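Local coordinates for protein putative cytochrome P450 154A1 (Streptomyces coelicolor, PDB 1ODO) that is a putative cytochrome P450, a haem protein that binds 4-phenyl-1H-imidazole at its iron, at residues E119-G124 with P149-G154; E143-L148 with N249-A254; A169-V174 with A242-T247. All coordinates share one frame; numbering follows the deposited sequence.

Contact 1. Residues E119-G124 with P149-G154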
loop_
_atom_site.group_PDB
_atom_site.type_symbol
_atom_site.label_atom_id
_atom_site.label_comp_id
_atom_site.label_asym_id
_atom_site.label_seq_id
_atom_site.Cartn_x
_atom_site.Cartn_y
_atom_site.Cartn_z
ATOM N N GLU A 119 11.770 -14.081 -9.547
ATOM C CA GLU A 119 11.951 -14.020 -10.991
ATOM C C GLU A 119 11.206 -15.178 -11.648
ATOM O O GLU A 119 10.581 -15.009 -12.693
ATOM C CB GLU A 119 13.437 -14.093 -11.364
ATOM C CG GLU A 119 14.250 -12.897 -10.911
ATOM C CD GLU A 119 15.576 -12.782 -11.645
ATOM O OE1 GLU A 119 15.552 -12.634 -12.887
ATOM O OE2 GLU A 119 16.636 -12.837 -10.983
ATOM N N ALA A 120 11.281 -16.354 -11.027
ATOM C CA ALA A 120 10.613 -17.542 -11.549
ATOM C C ALA A 120 9.106 -17.312 -11.594
ATOM O O ALA A 120 8.446 -17.652 -12.577
ATOM C CB ALA A 120 10.943 -18.755 -10.679
ATOM N N MET A 121 8.562 -16.738 -10.524
ATOM C CA MET A 121 7.129 -16.465 -10.457
ATOM C C MET A 121 6.737 -15.488 -11.561
ATOM O O MET A 121 5.707 -15.654 -12.222
ATOM C CB MET A 121 6.762 -15.869 -9.097
ATOM C CG MET A 121 6.893 -16.837 -7.938
ATOM S SD MET A 121 6.690 -16.003 -6.346
ATOM C CE MET A 121 7.770 -16.971 -5.297
ATOM N N VAL A 122 7.559 -14.460 -11.751
ATOM C CA VAL A 122 7.291 -13.463 -12.778
ATOM C C VAL A 122 7.320 -14.102 -14.168
ATOM O O VAL A 122 6.429 -13.874 -14.985
ATOM C CB VAL A 122 8.326 -12.313 -12.728
ATOM C CG1 VAL A 122 8.151 -11.404 -13.932
ATOM C CG2 VAL A 122 8.140 -11.500 -11.436
ATOM N N THR A 123 8.342 -14.909 -14.429
ATOM C CA THR A 123 8.461 -15.568 -15.725
ATOM C C THR A 123 7.258 -16.472 -15.979
ATOM O O THR A 123 6.734 -16.517 -17.089
ATOM C CB THR A 123 9.754 -16.404 -15.806
ATOM O OG1 THR A 123 10.877 -15.563 -15.519
ATOM C CG2 THR A 123 9.922 -16.998 -17.199
ATOM N N GLY A 124 6.821 -17.182 -14.943
ATOM C CA GLY A 124 5.681 -18.069 -15.086
ATOM C C GLY A 124 4.423 -17.325 -15.497
ATOM O O GLY A 124 3.694 -17.757 -16.392
ATOM N N PRO A 149 2.018 -10.516 -6.621
ATOM C CA PRO A 149 2.188 -10.230 -5.190
ATOM C C PRO A 149 1.627 -11.351 -4.306
ATOM O O PRO A 149 2.149 -11.625 -3.229
ATOM C CB PRO A 149 1.427 -8.913 -5.001
ATOM C CG PRO A 149 1.517 -8.262 -6.354
ATOM C CD PRO A 149 1.275 -9.432 -7.286
ATOM N N ILE A 150 0.557 -11.990 -4.766
ATOM C CA ILE A 150 -0.065 -13.076 -4.012
ATOM C C ILE A 150 0.876 -14.278 -3.965
ATOM O O ILE A 150 1.032 -14.917 -2.923
ATOM C CB ILE A 150 -1.424 -13.483 -4.646
ATOM C CG1 ILE A 150 -2.445 -12.363 -4.417
ATOM C CG2 ILE A 150 -1.922 -14.798 -4.050
ATOM C CD1 ILE A 150 -3.796 -12.592 -5.069
ATOM N N ALA A 151 1.515 -14.574 -5.093
ATOM C CA ALA A 151 2.440 -15.699 -5.163
ATOM C C ALA A 151 3.647 -15.443 -4.265
ATOM O O ALA A 151 4.138 -16.352 -3.596
ATOM C CB ALA A 151 2.896 -15.915 -6.605
ATOM N N VAL A 152 4.124 -14.200 -4.251
ATOM C CA VAL A 152 5.273 -13.837 -3.433
ATOM C C VAL A 152 4.967 -13.903 -1.937
ATOM O O VAL A 152 5.710 -14.521 -1.167
ATOM C CB VAL A 152 5.773 -12.413 -3.776
ATOM C CG1 VAL A 152 6.912 -12.021 -2.848
ATOM C CG2 VAL A 152 6.239 -12.368 -5.229
ATOM N N ILE A 153 3.875 -13.273 -1.523
ATOM C CA ILE A 153 3.516 -13.287 -0.114
ATOM C C ILE A 153 3.149 -14.701 0.339
ATOM O O ILE A 153 3.409 -15.078 1.479
ATOM C CB ILE A 153 2.342 -12.317 0.181
ATOM C CG1 ILE A 153 2.285 -12.023 1.681
ATOM C CG2 ILE A 153 1.023 -12.911 -0.292
ATOM C CD1 ILE A 153 3.511 -11.307 2.204
ATOM N N GLY A 154 2.555 -15.483 -0.561
ATOM C CA GLY A 154 2.175 -16.843 -0.215
ATOM C C GLY A 154 3.406 -17.677 0.089
ATOM O O GLY A 154 3.415 -18.487 1.019
#
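Met121 turns CG to the side opposite its own carbonyl carbon (chi1 -69°) and then extends almost fully at chi2 (171°), which carries its sulfur straight across to Ala151 and Val152 on the neighbouring helix. There SD becomes the hub of the whole contact. It lies 3.8 Å from Ala151 CB and 3.7 Å from Ala151 C, resting both on the methyl and on the backbone beside it. Val152 meets it with one branch, CG2, 3.8 Å from Met121 SD. The bend at chi3 (-148°) brings Met121 CE within 4.1 Å of Ala151 O.

The example illustrates how a single long, flexible side chain can bridge two helical segments: everything that passes between 119-124 and 149-154 runs through Met121, and the nearest CA pair, Met121 CA and Ala151 CA, is 7.1 Å apart. The small Ala151 side chain is consistent with the sulfur reaching the backbone. The contact is van der Waals packing, with the sulfur lying partly against main-chain atoms. Met121 also touches His155 further along the same partner helix, while helix 357-374 receives Val122 and Val152 on its Ser370 and Glu363. Such side-chain packing between helix 108-131 and helix 147-157 belongs to the helical bundle that forms the conserved core of the cytochrome P450 fold.

Contact 2. Residues E143-L148 with N249-A254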
loop_
_atom_site.group_PDB
_atom_site.type_symbol
_atom_site.label_atom_id
_atom_site.label_comp_id
_atom_site.label_asym_id
_atom_site.label_seq_id
_atom_site.Cartn_x
_atom_site.Cartn_y
_atom_site.Cartn_z
ATOM N N GLU A 143 -4.439 -10.607 -14.706
ATOM C CA GLU A 143 -3.499 -11.631 -15.149
ATOM C C GLU A 143 -2.043 -11.494 -14.715
ATOM O O GLU A 143 -1.269 -12.443 -14.856
ATOM C CB GLU A 143 -3.571 -11.765 -16.675
ATOM C CG GLU A 143 -4.964 -12.122 -17.186
ATOM C CD GLU A 143 -5.555 -13.321 -16.463
ATOM O OE1 GLU A 143 -4.869 -14.358 -16.378
ATOM O OE2 GLU A 143 -6.705 -13.227 -15.978
ATOM N N LEU A 144 -1.662 -10.334 -14.187
ATOM C CA LEU A 144 -0.282 -10.135 -13.748
ATOM C C LEU A 144 -0.152 -9.347 -12.447
ATOM O O LEU A 144 0.436 -9.825 -11.478
ATOM C CB LEU A 144 0.536 -9.425 -14.838
ATOM C CG LEU A 144 1.981 -9.078 -14.446
ATOM C CD1 LEU A 144 2.754 -10.364 -14.162
ATOM C CD2 LEU A 144 2.658 -8.290 -15.556
ATOM N N ALA A 145 -0.707 -8.140 -12.432
ATOM C CA ALA A 145 -0.646 -7.275 -11.256
ATOM C C ALA A 145 -1.137 -7.912 -9.951
ATOM O O ALA A 145 -0.488 -7.781 -8.914
ATOM C CB ALA A 145 -1.410 -5.969 -11.533
ATOM N N TYR A 146 -2.273 -8.600 -9.998
ATOM C CA TYR A 146 -2.817 -9.239 -8.803
ATOM C C TYR A 146 -2.141 -10.552 -8.396
ATOM O O TYR A 146 -1.744 -10.718 -7.243
ATOM C CB TYR A 146 -4.325 -9.484 -8.968
ATOM C CG TYR A 146 -5.209 -8.401 -8.371
ATOM C CD1 TYR A 146 -6.150 -7.727 -9.153
ATOM C CD2 TYR A 146 -5.120 -8.071 -7.017
ATOM C CE1 TYR A 146 -6.983 -6.749 -8.602
ATOM C CE2 TYR A 146 -5.947 -7.095 -6.457
ATOM C CZ TYR A 146 -6.874 -6.439 -7.253
ATOM O OH TYR A 146 -7.682 -5.469 -6.702
ATOM N N PRO A 147 -1.995 -11.501 -9.335
ATOM C CA PRO A 147 -1.362 -12.780 -8.986
ATOM C C PRO A 147 0.101 -12.787 -8.535
ATOM O O PRO A 147 0.474 -13.607 -7.698
ATOM C CB PRO A 147 -1.588 -13.630 -10.241
ATOM C CG PRO A 147 -1.603 -12.612 -11.340
ATOM C CD PRO A 147 -2.441 -11.502 -10.740
ATOM N N LEU A 148 0.931 -11.891 -9.062
ATOM C CA LEU A 148 2.337 -11.876 -8.655
ATOM C C LEU A 148 2.548 -11.630 -7.159
ATOM O O LEU A 148 3.186 -12.441 -6.482
ATOM C CB LEU A 148 3.131 -10.846 -9.467
ATOM C CG LEU A 148 4.604 -10.677 -9.075
ATOM C CD1 LEU A 148 5.338 -12.017 -9.143
ATOM C CD2 LEU A 148 5.255 -9.666 -10.010
ATOM N N ASN A 249 -1.283 -2.206 -7.276
ATOM C CA ASN A 249 -1.467 -0.859 -7.794
ATOM C C ASN A 249 -0.212 -0.209 -8.344
ATOM O O ASN A 249 -0.283 0.621 -9.252
ATOM C CB ASN A 249 -2.104 0.016 -6.720
ATOM C CG ASN A 249 -3.491 -0.456 -6.367
ATOM O OD1 ASN A 249 -4.294 -0.754 -7.254
ATOM N ND2 ASN A 249 -3.788 -0.536 -5.075
ATOM N N VAL A 250 0.941 -0.577 -7.799
ATOM C CA VAL A 250 2.186 -0.005 -8.280
ATOM C C VAL A 250 2.450 -0.595 -9.663
ATOM O O VAL A 250 2.875 0.108 -10.577
ATOM C CB VAL A 250 3.363 -0.343 -7.349
ATOM C CG1 VAL A 250 4.618 0.366 -7.834
ATOM C CG2 VAL A 250 3.035 0.076 -5.921
ATOM N N ILE A 251 2.192 -1.891 -9.821
ATOM C CA ILE A 251 2.408 -2.544 -11.113
ATOM C C ILE A 251 1.447 -1.918 -12.126
ATOM O O ILE A 251 1.822 -1.610 -13.256
ATOM C CB ILE A 251 2.154 -4.065 -11.014
ATOM C CG1 ILE A 251 3.202 -4.698 -10.088
ATOM C CG2 ILE A 251 2.190 -4.697 -12.410
ATOM C CD1 ILE A 251 3.037 -6.198 -9.869
ATOM N N ASP A 252 0.204 -1.738 -11.692
ATOM C CA ASP A 252 -0.865 -1.150 -12.496
ATOM C C ASP A 252 -0.433 0.228 -13.006
ATOM O O ASP A 252 -0.368 0.470 -14.215
ATOM C CB ASP A 252 -2.120 -1.023 -11.612
ATOM C CG ASP A 252 -3.262 -0.245 -12.274
ATOM O OD1 ASP A 252 -3.008 0.653 -13.101
ATOM O OD2 ASP A 252 -4.433 -0.519 -11.935
ATOM N N GLN A 253 -0.132 1.127 -12.073
ATOM C CA GLN A 253 0.284 2.481 -12.414
ATOM C C GLN A 253 1.552 2.563 -13.261
ATOM O O GLN A 253 1.613 3.354 -14.202
ATOM C CB GLN A 253 0.459 3.305 -11.139
ATOM C CG GLN A 253 -0.823 3.484 -10.329
ATOM C CD GLN A 253 -1.852 4.377 -11.014
ATOM O OE1 GLN A 253 -1.620 4.895 -12.106
ATOM N NE2 GLN A 253 -2.998 4.556 -10.369
ATOM N N ALA A 254 2.559 1.753 -12.941
ATOM C CA ALA A 254 3.803 1.779 -13.707
ATOM C C ALA A 254 3.540 1.382 -15.156
ATOM O O ALA A 254 3.978 2.056 -16.083
ATOM C CB ALA A 254 4.836 0.839 -13.080
#
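Ile251 reaches from helix 247-260 toward Ala145 and Leu148, and its side chain can be read atom by atom. CB starts 4.1 Å from Ala145 CB, already close to the partner. Here the chain branches. With CG2 anti to the backbone N, this methyl is directed at the alanine and lies 3.9 Å from Ala145 CB; the CA of Ala145 is almost as near. The other branch, CG1, stands anti to the carbonyl carbon, beside the backbone N (chi1 -65°), and runs out extended at chi2 (178°), so that CD1 is the part of the side chain that arrives beside two residues at once. It comes 4.0 Å from Ala145 O and 4.1 Å from Leu148 CD2. The two long side chains cross at roughly a right angle there, a meeting of methyl with methyl.

The principle is that a beta-branched residue can divide its labour, one methyl packing on a small residue and the longer arm continuing to a leucine of the following helix. The small alanine is consistent with the close approach of 5.6 Å between Ala145 CA and Ile251 CA. A polar margin accompanies this apolar patch: Asp252 makes a salt bridge through OD2 to Arg141 and a hydrogen bond through OD1 to His398.

Around the patch, helix 108-131 supplies Leu125, touched by both Leu144 and Leu148, and helix 357-374 supplies Val364 against Ile251 and Ala367 against Leu148. The contact thus lies buried where helices 140-145 and 147-157 meet helix 247-260, with helix 275-285 packed against Val250 and Ala254.

Contact 3. Residues A169-V174 with A242-T247. With HEM (protoporphyrin IX containing Fe), chain B; PIM (4-phenyl-1H-imidazole), chain C.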
loop_
_atom_site.group_PDB
_atom_site.type_symbol
_atom_site.label_atom_id
_atom_site.label_comp_id
_atom_site.label_asym_id
_atom_site.label_seq_id
_atom_site.Cartn_x
_atom_site.Cartn_y
_atom_site.Cartn_z
ATOM N N ALA A 169 -11.014 -11.520 -1.939
ATOM C CA ALA A 169 -12.154 -10.619 -1.781
ATOM C C ALA A 169 -12.164 -9.894 -0.440
ATOM O O ALA A 169 -12.646 -8.763 -0.336
ATOM C CB ALA A 169 -13.460 -11.394 -1.960
ATOM N N LEU A 170 -11.630 -10.550 0.584
ATOM C CA LEU A 170 -11.586 -9.972 1.920
ATOM C C LEU A 170 -10.561 -8.851 2.058
ATOM O O LEU A 170 -10.824 -7.837 2.709
ATOM C CB LEU A 170 -11.320 -11.081 2.939
ATOM C CG LEU A 170 -12.367 -12.200 2.883
ATOM C CD1 LEU A 170 -12.052 -13.262 3.923
ATOM C CD2 LEU A 170 -13.755 -11.614 3.127
ATOM N N VAL A 171 -9.388 -9.025 1.459
ATOM C CA VAL A 171 -8.373 -7.984 1.551
ATOM C C VAL A 171 -8.872 -6.792 0.741
ATOM O O VAL A 171 -8.616 -5.638 1.090
ATOM C CB VAL A 171 -7.016 -8.471 1.020
ATOM C CG1 VAL A 171 -6.028 -7.308 0.968
ATOM C CG2 VAL A 171 -6.481 -9.555 1.934
ATOM N N ASP A 172 -9.599 -7.077 -0.336
ATOM C CA ASP A 172 -10.143 -6.019 -1.184
ATOM C C ASP A 172 -11.094 -5.197 -0.311
ATOM O O ASP A 172 -11.114 -3.963 -0.364
ATOM C CB ASP A 172 -10.926 -6.622 -2.355
ATOM C CG ASP A 172 -11.615 -5.565 -3.204
ATOM O OD1 ASP A 172 -10.913 -4.834 -3.938
ATOM O OD2 ASP A 172 -12.860 -5.458 -3.133
ATOM N N GLY A 173 -11.880 -5.899 0.499
ATOM C CA GLY A 173 -12.824 -5.226 1.376
ATOM C C GLY A 173 -12.156 -4.280 2.360
ATOM O O GLY A 173 -12.719 -3.244 2.708
ATOM N N VAL A 174 -10.961 -4.636 2.821
ATOM C CA VAL A 174 -10.236 -3.797 3.771
ATOM C C VAL A 174 -9.965 -2.408 3.192
ATOM O O VAL A 174 -9.951 -1.415 3.924
ATOM C CB VAL A 174 -8.901 -4.455 4.194
ATOM C CG1 VAL A 174 -8.078 -3.486 5.041
ATOM C CG2 VAL A 174 -9.184 -5.727 4.989
ATOM N N ALA A 242 -1.125 -6.704 3.225
ATOM C CA ALA A 242 -0.096 -5.929 2.542
ATOM C C ALA A 242 0.408 -6.641 1.290
ATOM O O ALA A 242 0.736 -6.002 0.293
ATOM C CB ALA A 242 1.060 -5.662 3.491
ATOM N N GLY A 243 0.467 -7.967 1.340
ATOM C CA GLY A 243 0.937 -8.714 0.188
ATOM C C GLY A 243 -0.105 -8.933 -0.895
ATOM O O GLY A 243 0.238 -9.102 -2.063
ATOM N N TYR A 244 -1.380 -8.922 -0.518
ATOM C CA TYR A 244 -2.464 -9.130 -1.478
ATOM C C TYR A 244 -3.020 -7.906 -2.203
ATOM O O TYR A 244 -3.644 -8.040 -3.259
ATOM C CB TYR A 244 -3.647 -9.808 -0.791
ATOM C CG TYR A 244 -3.614 -11.316 -0.772
ATOM C CD1 TYR A 244 -2.656 -12.010 -0.034
ATOM C CD2 TYR A 244 -4.571 -12.049 -1.466
ATOM C CE1 TYR A 244 -2.658 -13.400 0.014
ATOM C CE2 TYR A 244 -4.581 -13.433 -1.428
ATOM C CZ TYR A 244 -3.627 -14.103 -0.688
ATOM O OH TYR A 244 -3.655 -15.475 -0.644
ATOM N N GLU A 245 -2.742 -6.740 -1.633
ATOM C CA GLU A 245 -3.172 -5.464 -2.174
ATOM C C GLU A 245 -1.957 -4.547 -2.204
ATOM O O GLU A 245 -0.857 -4.950 -1.835
ATOM C CB GLU A 245 -4.261 -4.852 -1.290
ATOM C CG GLU A 245 -5.668 -5.154 -1.754
ATOM C CD GLU A 245 -5.942 -4.591 -3.131
ATOM O OE1 GLU A 245 -5.849 -3.358 -3.297
ATOM O OE2 GLU A 245 -6.241 -5.379 -4.049
ATOM N N THR A 246 -2.166 -3.318 -2.658
ATOM C CA THR A 246 -1.105 -2.321 -2.739
ATOM C C THR A 246 -0.048 -2.554 -3.820
ATOM O O THR A 246 0.041 -1.758 -4.753
ATOM C CB THR A 246 -0.421 -2.148 -1.374
ATOM O OG1 THR A 246 -1.352 -2.468 -0.333
ATOM C CG2 THR A 246 0.004 -0.704 -1.189
ATOM N N THR A 247 0.776 -3.600 -3.719
ATOM C CA THR A 247 1.765 -3.779 -4.786
ATOM C C THR A 247 1.079 -3.866 -6.153
ATOM O O THR A 247 1.619 -3.404 -7.161
ATOM C CB THR A 247 2.655 -5.027 -4.570
ATOM O OG1 THR A 247 3.363 -4.901 -3.329
ATOM C CG2 THR A 247 3.677 -5.149 -5.694
HETATM C CHA HEM B . 3.472 0.063 6.226
HETATM C CHB HEM B . 4.372 -4.427 4.738
HETATM C CHC HEM B . 3.940 -3.000 0.146
HETATM C CHD HEM B . 3.021 1.469 1.648
HETATM C C1A HEM B . 3.771 -1.277 6.247
HETATM C C2A HEM B . 3.986 -2.094 7.437
HETATM C C3A HEM B . 4.231 -3.345 7.024
HETATM C C4A HEM B . 4.185 -3.353 5.569
HETATM C CMA HEM B . 4.512 -4.586 7.891
HETATM C CAA HEM B . 3.925 -1.558 8.884
HETATM C CBA HEM B . 5.271 -0.931 9.292
HETATM C CGA HEM B . 5.326 -0.352 10.704
HETATM O O1A HEM B . 4.248 0.200 11.124
HETATM O O2A HEM B . 6.379 -0.441 11.332
HETATM C C1B HEM B . 4.327 -4.440 3.369
HETATM C C2B HEM B . 4.527 -5.625 2.554
HETATM C C3B HEM B . 4.407 -5.230 1.254
HETATM C C4B HEM B . 4.134 -3.810 1.256
HETATM C CMB HEM B . 4.814 -7.036 3.109
HETATM C CAB HEM B . 4.523 -6.074 -0.030
HETATM C CBB HEM B . 5.921 -6.663 -0.279
HETATM C C1C HEM B . 3.659 -1.642 0.160
HETATM C C2C HEM B . 3.449 -0.831 -1.050
HETATM C C3C HEM B . 3.185 0.427 -0.629
HETATM C C4C HEM B . 3.236 0.402 0.818
HETATM C CMC HEM B . 3.528 -1.409 -2.497
HETATM C CAC HEM B . 2.867 1.720 -1.425
HETATM C CBC HEM B . 3.775 2.045 -2.617
HETATM C C1D HEM B . 3.054 1.492 3.015
HETATM C C2D HEM B . 2.802 2.648 3.845
HETATM C C3D HEM B . 2.918 2.254 5.135
HETATM C C4D HEM B . 3.260 0.850 5.111
HETATM C CMD HEM B . 2.449 4.049 3.308
HETATM C CAD HEM B . 2.695 3.136 6.374
HETATM C CBD HEM B . 3.731 4.224 6.678
HETATM C CGD HEM B . 3.233 4.972 7.896
HETATM O O1D HEM B . 2.821 6.130 7.755
HETATM O O2D HEM B . 3.231 4.338 8.976
HETATM N NA HEM B . 3.906 -2.068 5.131
HETATM N NB HEM B . 4.080 -3.342 2.552
HETATM N NC HEM B . 3.529 -0.864 1.284
HETATM N ND HEM B . 3.331 0.381 3.806
HETATM FE FE HEM B . 3.721 -1.455 3.197
HETATM N N1 PIM C . -0.540 -2.446 2.851
HETATM C C2 PIM C . 0.727 -2.237 2.329
HETATM N N3 PIM C . 1.488 -1.944 3.259
HETATM C C4 PIM C . 0.834 -1.933 4.407
HETATM C C5 PIM C . -0.445 -2.246 4.178
HETATM C C6 PIM C . -1.610 -2.381 5.120
HETATM C C7 PIM C . -2.668 -3.281 4.770
HETATM C C8 PIM C . -3.791 -3.415 5.671
HETATM C C9 PIM C . -3.801 -2.653 6.866
HETATM C C10 PIM C . -2.745 -1.765 7.205
HETATM C C11 PIM C . -1.653 -1.655 6.294
#
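Val171 packs against Tyr244 and Glu245 just where a long helix is interrupted: Tyr244 ends helix 229-244, Glu245 departs from helical angles, and Thr246, modelled with a positive phi of 71°, precedes helix 247-260. A distortion at this point is characteristic of the long central helix in the cytochrome P450 fold, and Ala242-Gly243-Tyr244-Glu245-Thr246 matches the family's (A/G)GX(D/E)T signature beside the haem. Glu245 and Thr246 were each deposited in two conformers, so details of their side chains apply to one copy.

Both methyls of Val171 straddle the CB of Tyr244, with CG1 and CG2 each 3.9 Å from it. CG1 stands anti to the backbone N (chi1 173°), and this torsion also turns it toward Glu245, where, for the conformer described, it runs antiparallel alongside the CB-CG part of the glutamate. The tyrosine ring instead heads away, crossing the valine at about a right angle, and its hydroxyl hydrogen-bonds to the backbone O of Arg164. In that same conformer Glu245 bends at chi2 (-62°), and OE2 pairs with the Tyr146 hydroxyl in a hydrogen bond. The valine thus covers the hydrocarbon part of two residues whose polar ends are bound by others.

As a worked example, the contact shows one face of a helix break being packed while another faces a ligand pocket. Toward the haem, Thr247 OG1 lies near the methyl CMC, and Thr246 belongs to both the haem and the 4-phenyl-1H-imidazole pocket. The imidazole ring coordinates iron, with its N3 2.3 Å from FE. Next to it, the methyl CB of Ala242 sits 3.5 Å from C1B of the haem.

The three contacts lie close together in one helical core: contact 2 is centred about 12 Å from the centre of each of the others, and the centres of contacts 1 and 3 are about 16 Å apart. Contacts 1 and 2 share helix 147-157 and interleave along the chain, whereas contact 3 is nested within the loop that contact 2 closes. Contact 3 takes in the end of helix 229-244 and the break, and contact 2 lies further along on helix 247-260. Ile150 and Ile153 of contact 1 also pack on the Tyr244 ring. Together they form a continuous path of packing from helix 108-131, through helix 147-157, to the haem-lining helix break.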